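Putative dehydrogenase (Pseudomonas fluorescens, PDB 6UUG) is the methanesulfinate monooxygenase MsuC, a two-component flavin-dependent enzyme that oxidises methanesulfinate in bacterial sulfur assimilation. Local coordinates at residues 175-180 with 202-207; 245-250 with 319-324; 311-316 with 343-348. All coordinates share one frame; numbering follows the deposited sequence.

Contact 1: 175-180 with 202-207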
loop_
_atom_site.group_PDB
_atom_site.type_symbol
_atom_site.label_atom_id
_atom_site.label_comp_id
_atom_site.label_asym_id
_atom_site.label_seq_id
_atom_site.Cartn_x
_atom_site.Cartn_y
_atom_site.Cartn_z
ATOM N N GLN A 175 2.298 -13.422 -42.603
ATOM C CA GLN A 175 1.757 -14.138 -43.751
ATOM C C GLN A 175 0.239 -14.158 -43.771
ATOM O O GLN A 175 -0.366 -14.109 -44.851
ATOM C CB GLN A 175 2.291 -15.578 -43.773
ATOM C CG GLN A 175 3.722 -15.721 -44.296
ATOM C CD GLN A 175 4.743 -14.963 -43.475
ATOM O OE1 GLN A 175 4.995 -15.291 -42.311
ATOM N NE2 GLN A 175 5.348 -13.940 -44.081
ATOM N N MET A 176 -0.391 -14.212 -42.603
ATOM C CA MET A 176 -1.838 -14.240 -42.492
ATOM C C MET A 176 -2.266 -13.241 -41.430
ATOM O O MET A 176 -1.513 -12.956 -40.491
ATOM C CB MET A 176 -2.355 -15.643 -42.133
ATOM C CG MET A 176 -2.139 -16.707 -43.209
ATOM S SD MET A 176 -3.201 -16.461 -44.655
ATOM C CE MET A 176 -4.836 -16.681 -43.953
ATOM N N LEU A 177 -3.478 -12.706 -41.602
ATOM C CA LEU A 177 -4.086 -11.765 -40.668
ATOM C C LEU A 177 -5.475 -12.241 -40.286
ATOM O O LEU A 177 -6.205 -12.811 -41.102
ATOM C CB LEU A 177 -4.234 -10.353 -41.257
ATOM C CG LEU A 177 -3.036 -9.547 -41.706
ATOM C CD1 LEU A 177 -3.546 -8.265 -42.332
ATOM C CD2 LEU A 177 -2.153 -9.248 -40.509
ATOM N N ILE A 178 -5.838 -11.993 -39.038
ATOM C CA ILE A 178 -7.221 -12.072 -38.594
ATOM C C ILE A 178 -7.753 -10.643 -38.600
ATOM O O ILE A 178 -7.294 -9.804 -37.823
ATOM C CB ILE A 178 -7.338 -12.699 -37.200
ATOM C CG1 ILE A 178 -6.726 -14.108 -37.176
ATOM C CG2 ILE A 178 -8.786 -12.702 -36.753
ATOM C CD1 ILE A 178 -7.643 -15.179 -37.697
ATOM N N ALA A 179 -8.721 -10.355 -39.466
ATOM C CA ALA A 179 -9.258 -9.007 -39.619
ATOM C C ALA A 179 -10.742 -9.002 -39.293
ATOM O O ALA A 179 -11.459 -9.954 -39.611
ATOM C CB ALA A 179 -9.039 -8.479 -41.049
ATOM N N SER A 180 -11.211 -7.923 -38.672
ATOM C CA SER A 180 -12.628 -7.776 -38.377
ATOM C C SER A 180 -13.216 -6.593 -39.138
ATOM O O SER A 180 -12.515 -5.652 -39.519
ATOM C CB SER A 180 -12.877 -7.588 -36.879
ATOM O OG SER A 180 -12.133 -6.497 -36.375
ATOM N N ILE A 202 -4.714 -3.972 -48.905
ATOM C CA ILE A 202 -4.264 -3.828 -47.525
ATOM C C ILE A 202 -3.006 -2.981 -47.508
ATOM O O ILE A 202 -2.021 -3.304 -48.185
ATOM C CB ILE A 202 -4.003 -5.195 -46.871
ATOM C CG1 ILE A 202 -5.279 -6.040 -46.856
ATOM C CG2 ILE A 202 -3.467 -5.003 -45.453
ATOM C CD1 ILE A 202 -5.077 -7.403 -46.246
ATOM N N THR A 203 -3.031 -1.905 -46.728
ATOM C CA THR A 203 -1.872 -1.043 -46.523
ATOM C C THR A 203 -1.570 -0.996 -45.031
ATOM O O THR A 203 -2.342 -0.421 -44.259
ATOM C CB THR A 203 -2.125 0.358 -47.065
ATOM O OG1 THR A 203 -2.352 0.282 -48.476
ATOM C CG2 THR A 203 -0.926 1.242 -46.789
ATOM N N LEU A 204 -0.453 -1.605 -44.635
ATOM C CA LEU A 204 -0.021 -1.654 -43.239
ATOM C C LEU A 204 0.953 -0.504 -42.994
ATOM O O LEU A 204 2.068 -0.500 -43.525
ATOM C CB LEU A 204 0.625 -3.004 -42.927
ATOM C CG LEU A 204 -0.174 -4.265 -43.264
ATOM C CD1 LEU A 204 0.669 -5.512 -43.045
ATOM C CD2 LEU A 204 -1.452 -4.332 -42.444
ATOM N N HIS A 205 0.536 0.466 -42.175
ATOM C CA HIS A 205 1.280 1.718 -42.066
ATOM C C HIS A 205 2.558 1.584 -41.252
ATOM O O HIS A 205 3.538 2.282 -41.540
ATOM C CB HIS A 205 0.387 2.799 -41.466
ATOM C CG HIS A 205 -0.813 3.106 -42.300
ATOM N ND1 HIS A 205 -0.731 3.331 -43.658
ATOM C CD2 HIS A 205 -2.124 3.214 -41.978
ATOM C CE1 HIS A 205 -1.940 3.568 -44.136
ATOM N NE2 HIS A 205 -2.802 3.505 -43.136
ATOM N N ASN A 206 2.569 0.707 -40.248
ATOM C CA ASN A 206 3.724 0.520 -39.372
ATOM C C ASN A 206 4.162 1.853 -38.767
ATOM O O ASN A 206 5.339 2.221 -38.780
ATOM C CB ASN A 206 4.879 -0.157 -40.115
ATOM C CG ASN A 206 5.663 -1.117 -39.229
ATOM O OD1 ASN A 206 5.572 -1.068 -37.998
ATOM N ND2 ASN A 206 6.436 -1.998 -39.857
ATOM N N ASP A 207 3.181 2.590 -38.252
ATOM C CA ASP A 207 3.401 3.836 -37.532
ATOM C C ASP A 207 3.418 3.636 -36.021
ATOM O O ASP A 207 3.364 4.620 -35.274
ATOM C CB ASP A 207 2.322 4.853 -37.907
ATOM C CG ASP A 207 0.923 4.282 -37.776
ATOM O OD1 ASP A 207 0.748 3.079 -38.069
ATOM O OD2 ASP A 207 0.004 5.026 -37.375
#

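Contact 2: 245-250 with 319-324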
loop_
_atom_site.group_PDB
_atom_site.type_symbol
_atom_site.label_atom_id
_atom_site.label_comp_id
_atom_site.label_asym_id
_atom_site.label_seq_id
_atom_site.Cartn_x
_atom_site.Cartn_y
_atom_site.Cartn_z
ATOM N N ALA A 245 -16.065 -22.015 -27.849
ATOM C CA ALA A 245 -15.704 -20.846 -28.643
ATOM C C ALA A 245 -15.354 -19.661 -27.749
ATOM O O ALA A 245 -14.462 -18.864 -28.071
ATOM C CB ALA A 245 -16.844 -20.471 -29.594
ATOM N N CYS A 246 -16.057 -19.526 -26.628
ATOM C CA CYS A 246 -15.821 -18.437 -25.687
ATOM C C CYS A 246 -14.524 -18.602 -24.911
ATOM O O CYS A 246 -14.218 -17.752 -24.063
ATOM C CB CYS A 246 -17.005 -18.314 -24.729
ATOM S SG CYS A 246 -18.486 -17.573 -25.539
ATOM N N LEU A 247 -13.740 -19.651 -25.174
ATOM C CA LEU A 247 -12.383 -19.662 -24.640
ATOM C C LEU A 247 -11.473 -18.660 -25.332
ATOM O O LEU A 247 -10.418 -18.329 -24.784
ATOM C CB LEU A 247 -11.750 -21.046 -24.756
ATOM C CG LEU A 247 -12.279 -22.175 -23.884
ATOM C CD1 LEU A 247 -11.528 -23.457 -24.262
ATOM C CD2 LEU A 247 -12.188 -21.901 -22.390
ATOM N N ARG A 248 -11.845 -18.164 -26.512
ATOM C CA ARG A 248 -10.937 -17.285 -27.248
ATOM C C ARG A 248 -10.528 -16.054 -26.446
ATOM O O ARG A 248 -9.320 -15.777 -26.356
ATOM C CB ARG A 248 -11.573 -16.892 -28.590
ATOM C CG ARG A 248 -10.587 -16.307 -29.605
ATOM C CD ARG A 248 -10.421 -14.814 -29.506
ATOM N NE ARG A 248 -9.476 -14.366 -30.520
ATOM C CZ ARG A 248 -8.916 -13.162 -30.571
ATOM N NH1 ARG A 248 -9.205 -12.239 -29.661
ATOM N NH2 ARG A 248 -8.058 -12.886 -31.544
ATOM N N PRO A 249 -11.438 -15.276 -25.856
ATOM C CA PRO A 249 -10.969 -14.122 -25.069
ATOM C C PRO A 249 -10.176 -14.528 -23.838
ATOM O O PRO A 249 -9.303 -13.766 -23.402
ATOM C CB PRO A 249 -12.271 -13.396 -24.694
ATOM C CG PRO A 249 -13.332 -14.457 -24.761
ATOM C CD PRO A 249 -12.912 -15.347 -25.895
ATOM N N LEU A 250 -10.449 -15.705 -23.276
ATOM C CA LEU A 250 -9.719 -16.154 -22.096
ATOM C C LEU A 250 -8.283 -16.525 -22.452
ATOM O O LEU A 250 -7.360 -16.273 -21.667
ATOM C CB LEU A 250 -10.460 -17.322 -21.440
ATOM C CG LEU A 250 -11.918 -17.058 -21.045
ATOM C CD1 LEU A 250 -12.488 -18.230 -20.259
ATOM C CD2 LEU A 250 -11.996 -15.773 -20.205
ATOM N N ALA A 319 -3.346 -24.481 -15.997
ATOM C CA ALA A 319 -3.826 -25.862 -15.880
ATOM C C ALA A 319 -5.326 -25.952 -16.135
ATOM O O ALA A 319 -5.799 -26.879 -16.812
ATOM C CB ALA A 319 -3.479 -26.421 -14.500
ATOM N N LEU A 320 -6.098 -25.012 -15.588
ATOM C CA LEU A 320 -7.536 -25.011 -15.828
ATOM C C LEU A 320 -7.850 -24.790 -17.300
ATOM O O LEU A 320 -8.829 -25.349 -17.807
ATOM C CB LEU A 320 -8.232 -23.942 -14.976
ATOM C CG LEU A 320 -8.258 -24.153 -13.461
ATOM C CD1 LEU A 320 -8.814 -22.915 -12.773
ATOM C CD2 LEU A 320 -9.125 -25.358 -13.130
ATOM N N LEU A 321 -7.046 -23.976 -18.008
ATOM C CA LEU A 321 -7.270 -23.820 -19.441
ATOM C C LEU A 321 -7.019 -25.140 -20.173
ATOM O O LEU A 321 -7.812 -25.533 -21.042
ATOM C CB LEU A 321 -6.375 -22.711 -20.009
ATOM C CG LEU A 321 -6.335 -22.555 -21.531
ATOM C CD1 LEU A 321 -7.756 -22.378 -22.078
ATOM C CD2 LEU A 321 -5.424 -21.375 -21.957
ATOM N N ASP A 322 -5.924 -25.832 -19.835
ATOM C CA ASP A 322 -5.678 -27.162 -20.406
ATOM C C ASP A 322 -6.904 -28.051 -20.249
ATOM O O ASP A 322 -7.353 -28.691 -21.214
ATOM C CB ASP A 322 -4.473 -27.832 -19.728
ATOM C CG ASP A 322 -3.130 -27.286 -20.193
ATOM O OD1 ASP A 322 -3.092 -26.471 -21.134
ATOM O OD2 ASP A 322 -2.094 -27.697 -19.598
ATOM N N GLU A 323 -7.461 -28.100 -19.032
ATOM C CA GLU A 323 -8.582 -28.998 -18.748
ATOM C C GLU A 323 -9.836 -28.571 -19.504
ATOM O O GLU A 323 -10.558 -29.418 -20.044
ATOM C CB GLU A 323 -8.835 -29.060 -17.232
ATOM C CG GLU A 323 -7.682 -29.719 -16.462
ATOM C CD GLU A 323 -7.721 -29.525 -14.941
ATOM O OE1 GLU A 323 -8.669 -28.895 -14.409
ATOM O OE2 GLU A 323 -6.780 -30.010 -14.272
ATOM N N ALA A 324 -10.089 -27.260 -19.597
ATOM C CA ALA A 324 -11.252 -26.782 -20.342
ATOM C C ALA A 324 -11.115 -27.066 -21.834
ATOM O O ALA A 324 -12.075 -27.510 -22.478
ATOM C CB ALA A 324 -11.452 -25.273 -20.108
#

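Contact 3: 311-316 with 343-348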
loop_
_atom_site.group_PDB
_atom_site.type_symbol
_atom_site.label_atom_id
_atom_site.label_comp_id
_atom_site.label_asym_id
_atom_site.label_seq_id
_atom_site.Cartn_x
_atom_site.Cartn_y
_atom_site.Cartn_z
ATOM N N ARG A 311 3.116 -16.515 -9.571
ATOM C CA ARG A 311 3.445 -17.754 -10.276
ATOM C C ARG A 311 2.370 -18.815 -10.068
ATOM O O ARG A 311 1.899 -19.429 -11.028
ATOM C CB ARG A 311 4.804 -18.277 -9.803
ATOM C CG ARG A 311 6.001 -17.499 -10.375
ATOM C CD ARG A 311 7.280 -17.800 -9.583
ATOM N NE ARG A 311 8.448 -17.123 -10.163
ATOM C CZ ARG A 311 9.552 -16.813 -9.488
ATOM N NH1 ARG A 311 9.661 -17.121 -8.202
ATOM N NH2 ARG A 311 10.562 -16.208 -10.104
ATOM N N LEU A 312 1.971 -19.052 -8.812
ATOM C CA LEU A 312 0.975 -20.099 -8.578
ATOM C C LEU A 312 -0.378 -19.749 -9.202
ATOM O O LEU A 312 -1.069 -20.635 -9.738
ATOM C CB LEU A 312 0.829 -20.363 -7.084
ATOM C CG LEU A 312 2.071 -20.918 -6.376
ATOM C CD1 LEU A 312 1.698 -21.306 -4.934
ATOM C CD2 LEU A 312 2.667 -22.111 -7.137
ATOM N N LEU A 313 -0.797 -18.484 -9.115
ATOM C CA LEU A 313 -2.078 -18.105 -9.713
ATOM C C LEU A 313 -2.051 -18.265 -11.227
ATOM O O LEU A 313 -3.030 -18.736 -11.828
ATOM C CB LEU A 313 -2.431 -16.663 -9.341
ATOM C CG LEU A 313 -2.877 -16.398 -7.905
ATOM C CD1 LEU A 313 -2.867 -14.847 -7.716
ATOM C CD2 LEU A 313 -4.276 -16.992 -7.683
ATOM N N VAL A 314 -0.951 -17.851 -11.865
ATOM C CA VAL A 314 -0.846 -17.968 -13.317
ATOM C C VAL A 314 -0.818 -19.440 -13.731
ATOM O O VAL A 314 -1.500 -19.854 -14.681
ATOM C CB VAL A 314 0.393 -17.202 -13.818
ATOM C CG1 VAL A 314 0.624 -17.466 -15.298
ATOM C CG2 VAL A 314 0.190 -15.706 -13.595
ATOM N N GLU A 315 -0.038 -20.248 -13.023
ATOM C CA GLU A 315 0.088 -21.653 -13.395
ATOM C C GLU A 315 -1.201 -22.409 -13.127
ATOM O O GLU A 315 -1.532 -23.350 -13.868
ATOM C CB GLU A 315 1.275 -22.270 -12.656
ATOM C CG GLU A 315 2.579 -21.749 -13.224
ATOM C CD GLU A 315 3.808 -22.088 -12.398
ATOM O OE1 GLU A 315 3.668 -22.695 -11.306
ATOM O OE2 GLU A 315 4.922 -21.729 -12.849
ATOM N N ARG A 316 -1.949 -22.011 -12.092
ATOM C CA ARG A 316 -3.242 -22.646 -11.862
ATOM C C ARG A 316 -4.221 -22.314 -12.979
ATOM O O ARG A 316 -4.942 -23.194 -13.463
ATOM C CB ARG A 316 -3.850 -22.243 -10.523
ATOM C CG ARG A 316 -5.232 -22.882 -10.457
ATOM C CD ARG A 316 -6.092 -22.427 -9.406
ATOM N NE ARG A 316 -6.331 -20.995 -9.428
ATOM C CZ ARG A 316 -6.989 -20.411 -8.445
ATOM N NH1 ARG A 316 -7.434 -21.169 -7.441
ATOM N NH2 ARG A 316 -7.197 -19.110 -8.454
ATOM N N ILE A 343 -8.419 -16.752 -14.340
ATOM C CA ILE A 343 -7.513 -15.965 -15.179
ATOM C C ILE A 343 -7.519 -14.504 -14.742
ATOM O O ILE A 343 -6.468 -13.851 -14.650
ATOM C CB ILE A 343 -7.902 -16.093 -16.665
ATOM C CG1 ILE A 343 -7.605 -17.504 -17.187
ATOM C CG2 ILE A 343 -7.147 -15.046 -17.496
ATOM C CD1 ILE A 343 -8.347 -17.830 -18.529
ATOM N N ALA A 344 -8.710 -13.952 -14.510
ATOM C CA ALA A 344 -8.777 -12.548 -14.098
ATOM C C ALA A 344 -8.084 -12.335 -12.767
ATOM O O ALA A 344 -7.425 -11.310 -12.565
ATOM C CB ALA A 344 -10.231 -12.080 -14.009
ATOM N N THR A 345 -8.204 -13.306 -11.854
ATOM C CA THR A 345 -7.519 -13.225 -10.566
ATOM C C THR A 345 -6.010 -13.181 -10.767
ATOM O O THR A 345 -5.312 -12.348 -10.171
ATOM C CB THR A 345 -7.919 -14.436 -9.710
ATOM O OG1 THR A 345 -9.326 -14.383 -9.428
ATOM C CG2 THR A 345 -7.159 -14.460 -8.403
ATOM N N ALA A 346 -5.491 -14.075 -11.616
ATOM C CA ALA A 346 -4.060 -14.084 -11.926
ATOM C C ALA A 346 -3.621 -12.795 -12.613
ATOM O O ALA A 346 -2.534 -12.270 -12.329
ATOM C CB ALA A 346 -3.717 -15.297 -12.801
ATOM N N LYS A 347 -4.446 -12.275 -13.529
ATOM C CA LYS A 347 -4.082 -11.063 -14.257
ATOM C C LYS A 347 -3.997 -9.859 -13.331
ATOM O O LYS A 347 -3.076 -9.037 -13.463
ATOM C CB LYS A 347 -5.091 -10.806 -15.385
ATOM C CG LYS A 347 -4.570 -9.757 -16.388
ATOM C CD LYS A 347 -5.419 -9.648 -17.648
ATOM C CE LYS A 347 -4.952 -8.458 -18.503
ATOM N NZ LYS A 347 -6.084 -7.575 -18.862
ATOM N N VAL A 348 -4.949 -9.714 -12.395
ATOM C CA VAL A 348 -4.876 -8.595 -11.453
ATOM C C VAL A 348 -3.587 -8.670 -10.636
ATOM O O VAL A 348 -2.858 -7.677 -10.496
ATOM C CB VAL A 348 -6.122 -8.561 -10.554
ATOM C CG1 VAL A 348 -5.950 -7.519 -9.448
ATOM C CG2 VAL A 348 -7.337 -8.203 -11.405
#

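Contact 1: 175-180 with 202-207
Leu177 meets Ile202 and Leu204 through stretched-out side chains: in Leu177 the CG stands opposite the carbonyl carbon (chi1 -61°) and CD1 extends away from CA (chi2 175°), while Ile202 reaches back with CD1 likewise extended from its own CA (chi2 179°). The methyl ends approach loosely, Leu177 CD1 lying 4.3 Å from Ile202 CD1. The same Leu177 CD1 has a second neighbour in Leu204 CD2, at 4.5 Å, and the two partners sit about a quarter turn apart as seen from the shared methyl. Leu204 CD2, the branch beside CA rather than the extended one, lies 3.7 Å from Ile202 CG2; Leu177 CD1 thus rests near a small apolar patch made by alternate residues on one face of strand 202-204. The backbones stay well apart, with the CA atoms of Leu177 and Ile202 separated by 10.5 Å, and no hydrogen bond links the segments. This is contact between two sheets, as in the central beta domain of the acyl-CoA dehydrogenase fold: strand 176-183 lies between 139-142 and 189-196, whereas strand 202-204 pairs with 221-228, and the two strands run steeply across each other. Phe223 of strand 221-228 touches both Ala179 and Ile202, bridging the two sheets beside this contact. Met176 and Ile178, alternating with Leu177 along the strand, instead pack against Trp139.

Contact 2: 245-250 with 319-324
Leu247 crosses to Leu321 and Ala324 by its two methyl groups alone, the rest of the side chain serving as a stem. Its CB points toward helix 294-327 but is still 5.0 Å from Leu321 CD1, and CG, placed opposite the carbonyl carbon by a chi1 of -70°, comes little closer. The branches then divide. Leu247 CD2 makes the closest approach, 4.1 Å to Ala324 CB, and also lies 4.5 Å from Leu321 CD1. Leu247 CD1 continues the chain away from CA (chi2 177°) and remains about 4.5 Å from both Leu321 CD1 and Ala324 CB. Both methyls thus face the same pair of side chains, three residues apart on helix 294-327, with Leu321 CD1 almost equidistant from them. Both segments belong to the C-terminal helical bundle of the acyl-CoA dehydrogenase fold, where helices 247-277 and 294-327 pack with 333-360; Leu339 of that third helix also touches Leu247, and Leu331 in the intervening loop lies against both Leu247 and Ala324. Leu321 faces a different domain as well, resting on Trp85 and Leu89 of helix 85-96. Nearby, the carbonyl oxygen of Cys246 accepts a hydrogen bond from Arg336 NH2.

Contact 3: 311-316 with 343-348
Ala346 presses its methyl group directly against the backbone of Leu313, with Ala346 CB only 3.6 Å from Leu313 O. The same methyl lies 3.9 Å from Leu313 CB and 4.0 Å from Val314 CG2, so it is lodged between two successive residues of the facing helix. Val314 offers CG2 because a chi1 of 172° sets its other methyl, CG1, opposite the backbone N. One residue before Ala346, Thr345 turns its CG2 to the leucine and meets Leu313 CD2 at 3.9 Å, the two side chains crossing nearly at right angles. Its hydroxyl takes no part in this apolar meeting: OG1 is hydrogen-bonded to the backbone oxygen of Thr341, one turn earlier on its own helix.

The small alanine allows the helices to come close. The CA atoms of Leu313 and Ala346 are 5.0 Å apart, and the axes of the two short segments approach to 8.5 Å, running in nearly opposite directions at 150°. Around this core, Val314 also touches Thr257 and His258 of helix 247-277, and Leu399 of helix 392-405 covers Thr345. The second subunit reaches the contact too: its Leu312 packs on Leu313, its Trp304 on Thr345, and its Glu308 forms a salt bridge with Arg316. Helices 294-327 and 333-360 thus form an antiparallel hairpin, part of the C-terminal helical bundle through which proteins of the acyl-CoA dehydrogenase fold also assemble into oligomers.

In the fold
All three contacts are apolar and lack hydrogen bonds between their segments, but they serve different layers of the fold. Contact 1, only partly buried, joins two sheets through loosely touching methyl ends of well-separated strands; its centre lies about 31 Å from that of contact 3, on the opposite side of the chain's centre. Contacts 2 and 3 are buried among helices, share helix 294-327, and touch through Leu250 CB and Ile343 CD1, 3.6 Å apart. They differ in closeness: contact 2 relies on side-chain tips, whereas in contact 3 a methyl reaches the opposing backbone. Contact 3 alone is flanked by another subunit, with charged residues at its margin.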